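Local structure of mating-type switching protein swi5 (Schizosaccharomyces pombe, 3VIQ) at residues 63-68 against 73-78; 26-29 against 33-36. The protein acts with its partner Sfr1 as an activator of Rad51-type recombination in DNA repair, and is required for normal mating-type switching. All coordinates share one frame; numbering follows the deposited sequence.

Contact 1 (63-68 against 73-78); sequences KVAEHE and VELFDR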
loop_
_atom_site.group_PDB
_atom_site.type_symbol
_atom_site.label_atom_id
_atom_site.label_comp_id
_atom_site.label_asym_id
_atom_site.label_seq_id
_atom_site.Cartn_x
_atom_site.Cartn_y
_atom_site.Cartn_z
ATOM N N LYS B 63 9.709 -18.917 8.693
ATOM C CA LYS B 63 9.606 -20.300 8.170
ATOM C C LYS B 63 11.002 -20.946 8.036
ATOM O O LYS B 63 11.193 -22.101 8.431
ATOM C CB LYS B 63 8.813 -20.381 6.860
ATOM C CG LYS B 63 7.328 -20.050 7.041
ATOM C CD LYS B 63 6.537 -21.209 7.667
ATOM C CE LYS B 63 5.112 -20.791 8.055
ATOM N NZ LYS B 63 4.234 -21.981 8.315
ATOM N N VAL B 64 11.987 -20.202 7.528
ATOM C CA VAL B 64 13.345 -20.731 7.486
ATOM C C VAL B 64 13.765 -21.111 8.902
ATOM O O VAL B 64 14.397 -22.144 9.098
ATOM C CB VAL B 64 14.382 -19.736 6.933
ATOM C CG1 VAL B 64 15.791 -20.384 6.926
ATOM C CG2 VAL B 64 13.985 -19.238 5.540
ATOM N N ALA B 65 13.378 -20.308 9.888
ATOM C CA ALA B 65 13.784 -20.563 11.273
ATOM C C ALA B 65 13.110 -21.815 11.837
ATOM O O ALA B 65 13.647 -22.491 12.707
ATOM C CB ALA B 65 13.523 -19.331 12.172
ATOM N N GLU B 66 11.953 -22.147 11.316
ATOM C CA GLU B 66 11.259 -23.324 11.783
ATOM C C GLU B 66 12.023 -24.580 11.335
ATOM O O GLU B 66 12.338 -25.443 12.158
ATOM C CB GLU B 66 9.802 -23.321 11.310
ATOM C CG GLU B 66 8.983 -24.440 11.926
ATOM C CD GLU B 66 9.080 -24.451 13.452
ATOM O OE1 GLU B 66 8.242 -23.760 14.080
ATOM O OE2 GLU B 66 9.994 -25.136 14.004
ATOM N N HIS B 67 12.374 -24.624 10.048
ATOM C CA HIS B 67 13.179 -25.711 9.491
ATOM C C HIS B 67 14.532 -25.860 10.188
ATOM O O HIS B 67 15.021 -26.966 10.309
ATOM C CB HIS B 67 13.422 -25.541 7.990
ATOM C CG HIS B 67 12.172 -25.496 7.170
ATOM N ND1 HIS B 67 12.065 -24.746 6.016
ATOM C CD2 HIS B 67 10.969 -26.097 7.344
ATOM C CE1 HIS B 67 10.850 -24.885 5.517
ATOM N NE2 HIS B 67 10.166 -25.700 6.302
ATOM N N GLU B 68 15.135 -24.762 10.635
ATOM C CA GLU B 68 16.418 -24.817 11.376
ATOM C C GLU B 68 16.286 -24.932 12.898
ATOM O O GLU B 68 17.287 -24.927 13.585
ATOM C CB GLU B 68 17.281 -23.605 11.042
ATOM C CG GLU B 68 17.473 -23.420 9.562
ATOM C CD GLU B 68 18.847 -22.945 9.204
ATOM O OE1 GLU B 68 19.378 -22.046 9.887
ATOM O OE2 GLU B 68 19.400 -23.467 8.222
ATOM N N VAL B 73 15.285 -14.428 15.518
ATOM C CA VAL B 73 16.370 -13.460 15.677
ATOM C C VAL B 73 17.733 -14.053 15.323
ATOM O O VAL B 73 18.598 -13.328 14.860
ATOM C CB VAL B 73 16.436 -12.823 17.092
ATOM C CG1 VAL B 73 15.289 -11.853 17.301
ATOM C CG2 VAL B 73 16.491 -13.906 18.185
ATOM N N GLU B 74 17.922 -15.363 15.486
ATOM C CA GLU B 74 19.219 -15.959 15.201
ATOM C C GLU B 74 19.534 -15.928 13.692
ATOM O O GLU B 74 20.704 -16.017 13.289
ATOM C CB GLU B 74 19.295 -17.367 15.772
ATOM C CG GLU B 74 19.043 -17.412 17.295
ATOM C CD GLU B 74 18.961 -18.828 17.852
ATOM O OE1 GLU B 74 19.786 -19.687 17.450
ATOM O OE2 GLU B 74 18.077 -19.079 18.711
ATOM N N LEU B 75 18.521 -15.722 12.850
ATOM C CA LEU B 75 18.761 -15.686 11.396
ATOM C C LEU B 75 18.842 -14.282 10.803
ATOM O O LEU B 75 19.167 -14.106 9.594
ATOM C CB LEU B 75 17.695 -16.494 10.651
ATOM C CG LEU B 75 17.576 -17.963 11.006
ATOM C CD1 LEU B 75 16.838 -18.095 12.330
ATOM C CD2 LEU B 75 16.830 -18.674 9.902
ATOM N N PHE B 76 18.587 -13.275 11.638
ATOM C CA PHE B 76 18.548 -11.873 11.153
ATOM C C PHE B 76 19.844 -11.449 10.469
ATOM O O PHE B 76 19.810 -10.775 9.430
ATOM C CB PHE B 76 18.174 -10.932 12.298
ATOM C CG PHE B 76 16.677 -10.899 12.624
ATOM C CD1 PHE B 76 15.757 -11.759 11.988
ATOM C CD2 PHE B 76 16.186 -9.978 13.554
ATOM C CE1 PHE B 76 14.367 -11.704 12.294
ATOM C CE2 PHE B 76 14.826 -9.913 13.863
ATOM C CZ PHE B 76 13.905 -10.780 13.230
ATOM N N ASP B 77 20.991 -11.865 11.001
ATOM C CA ASP B 77 22.261 -11.462 10.383
ATOM C C ASP B 77 22.455 -12.025 8.989
ATOM O O ASP B 77 22.903 -11.321 8.089
ATOM C CB ASP B 77 23.451 -11.848 11.245
ATOM C CG ASP B 77 23.611 -10.942 12.416
ATOM O OD1 ASP B 77 23.362 -9.720 12.277
ATOM O OD2 ASP B 77 23.978 -11.448 13.488
ATOM N N ARG B 78 22.142 -13.300 8.841
ATOM C CA ARG B 78 22.201 -13.997 7.561
ATOM C C ARG B 78 21.362 -13.293 6.490
ATOM O O ARG B 78 21.730 -13.273 5.309
ATOM C CB ARG B 78 21.682 -15.418 7.758
ATOM C CG ARG B 78 21.452 -16.213 6.493
ATOM C CD ARG B 78 21.411 -17.701 6.809
ATOM N NE ARG B 78 20.591 -18.418 5.842
ATOM C CZ ARG B 78 19.951 -19.556 6.088
ATOM N NH1 ARG B 78 20.025 -20.148 7.283
ATOM N NH2 ARG B 78 19.223 -20.097 5.124
#
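The isobutyl group of L75 lodges against helix 36-67, its two methyls divided between neighbouring residues. CD1 reaches CB of A65 at 3.5 Å, while CD2 lies 3.6 Å from CG1 of V64. With its CG anti to the carbonyl carbon (chi1 -59°), L75 sends both methyls across. Beside this patch, R78 stretches out nearly straight from CG to NE and brings NH1 to E68. The salt bridge is long, 3.3 Å from NH1 to OE1 of E68, and its hydrogen bond is weak and bent, at 121°. The carboxylate meets the edge of the guanidinium, but the two planes are turned 60° apart. NH2 of R78 also approaches V64 obliquely, 3.9 Å from CG1 of V64. Shortening L75 to an alanine removes both methyls, which would probably open a gap beside V64 and A65 and leave the weak E68-R78 pair as the main link. Farther out, C70 touches both A65 and L75, I61 packs on L75, and V58 of the Sfr1 chain lies against R78. The arrangement is a helical hairpin, in which the short, weakly bonded helix 76-79 folds back beside the C-terminal end of helix 36-67.

Contact 2 (26-29 against 33-36); sequences DALA and NRDA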
loop_
_atom_site.group_PDB
_atom_site.type_symbol
_atom_site.label_atom_id
_atom_site.label_comp_id
_atom_site.label_asym_id
_atom_site.label_seq_id
_atom_site.Cartn_x
_atom_site.Cartn_y
_atom_site.Cartn_z
ATOM N N ASP B 26 -1.987 30.160 6.047
ATOM C CA ASP B 26 -1.097 30.043 7.203
ATOM C C ASP B 26 -0.565 28.622 7.352
ATOM O O ASP B 26 0.604 28.451 7.689
ATOM C CB ASP B 26 -1.807 30.419 8.496
ATOM C CG ASP B 26 -2.150 31.890 8.574
ATOM O OD1 ASP B 26 -1.806 32.670 7.651
ATOM O OD2 ASP B 26 -2.763 32.268 9.586
ATOM N N ALA B 27 -1.405 27.602 7.117
ATOM C CA ALA B 27 -0.924 26.239 7.262
ATOM C C ALA B 27 0.111 25.918 6.198
ATOM O O ALA B 27 1.141 25.358 6.509
ATOM C CB ALA B 27 -2.053 25.237 7.278
ATOM N N LEU B 28 -0.131 26.321 4.957
ATOM C CA LEU B 28 0.811 26.072 3.857
ATOM C C LEU B 28 2.140 26.780 4.044
ATOM O O LEU B 28 3.177 26.304 3.561
ATOM C CB LEU B 28 0.213 26.510 2.526
ATOM C CG LEU B 28 -0.982 25.669 2.075
ATOM C CD1 LEU B 28 -1.548 26.202 0.758
ATOM C CD2 LEU B 28 -0.587 24.178 1.957
ATOM N N ALA B 29 2.106 27.914 4.744
ATOM C CA ALA B 29 3.298 28.693 4.998
ATOM C C ALA B 29 4.255 27.964 5.888
ATOM O O ALA B 29 5.428 28.235 5.825
ATOM C CB ALA B 29 2.955 30.090 5.617
ATOM N N ASN B 33 7.470 22.234 1.517
ATOM C CA ASN B 33 6.882 22.007 0.218
ATOM C C ASN B 33 5.375 22.340 0.281
ATOM O O ASN B 33 4.644 21.770 1.067
ATOM C CB ASN B 33 7.155 20.559 -0.194
ATOM C CG ASN B 33 6.510 20.192 -1.514
ATOM O OD1 ASN B 33 6.110 21.065 -2.282
ATOM N ND2 ASN B 33 6.385 18.886 -1.776
ATOM N N ARG B 34 4.919 23.276 -0.549
ATOM C CA ARG B 34 3.531 23.732 -0.451
ATOM C C ARG B 34 2.533 22.722 -1.042
ATOM O O ARG B 34 1.351 22.760 -0.722
ATOM C CB ARG B 34 3.397 25.133 -1.043
ATOM C CG ARG B 34 4.211 26.185 -0.240
ATOM C CD ARG B 34 4.104 27.608 -0.800
ATOM N NE ARG B 34 2.735 28.126 -0.793
ATOM C CZ ARG B 34 2.181 28.795 0.215
ATOM N NH1 ARG B 34 2.866 29.030 1.328
ATOM N NH2 ARG B 34 0.929 29.228 0.108
ATOM N N ASP B 35 3.019 21.802 -1.866
ATOM C CA ASP B 35 2.189 20.712 -2.367
ATOM C C ASP B 35 1.980 19.646 -1.273
ATOM O O ASP B 35 2.590 18.586 -1.325
ATOM C CB ASP B 35 2.828 20.064 -3.604
ATOM C CG ASP B 35 1.871 19.125 -4.345
ATOM O OD1 ASP B 35 0.787 18.801 -3.817
ATOM O OD2 ASP B 35 2.210 18.708 -5.473
ATOM N N ALA B 36 1.087 19.932 -0.323
ATOM C CA ALA B 36 0.882 19.082 0.842
ATOM C C ALA B 36 0.354 17.718 0.463
ATOM O O ALA B 36 0.625 16.733 1.145
ATOM C CB ALA B 36 -0.081 19.748 1.840
#
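In one of its two deposited conformers, R34 meets L28 at about a right angle, reaching back over the last turn of helix 3-29. The contact is mainly one of van der Waals packing: CB of L28 sits 3.5 Å above one face of the R34 guanidinium, displaced toward its rim. A bend at chi3 (61°) swings the guanidinium over the leucine. The two methyls of L28 go different ways, CD1 to 4.0 Å from NH2 of R34 and CD2 to 3.6 Å from the backbone O of R34. CD2 also faces CB of A36 loosely, at 4.5 Å.

Among polar groups, NH1 of R34 comes within 3.5 Å of O of L28 without forming a hydrogen bond. Outside the two segments, NH2 of R34 has a weak and, given the second conformer, doubtful hydrogen bond to OE1 of Q25.

Local hydrogen bonds shape the connection between the two long helices. N33 forms an Asx turn, its OD1 accepting from N of D35 at 3.2 Å; the donor stands well above the carbonyl plane. D35, the centre of an inverse gamma turn, serves as N-cap of helix 36-67, its OD1 bonding weakly to N of Q38, while ND2 of N33 bonds to Q38 OE1.

The Sfr1 chain also borders this turn: its E33 accepts from N of N33, and its A26 and A29 pack on L28 and A36 respectively.

In the fold
From the N terminus, helix 3-29 runs into contact 2, which closes the short connection of residues 30-32 and brings the end of that helix against the loop residue R34 and, loosely, the first residue of helix 36-67. The second long helix then carries the chain to contact 1, where residues 69-72 form the next closed loop and the short helix 76-79 turns back on it. The two contacts are in series, neither nested nor crossed, and lie on opposite sides of the chain's centre. The centres of contacts 1 and 2 are 46 Å apart and the nearest atoms of contacts 1 and 2 about 33 Å apart; helix 36-67 spans the interval. Both also touch the Sfr1 chain.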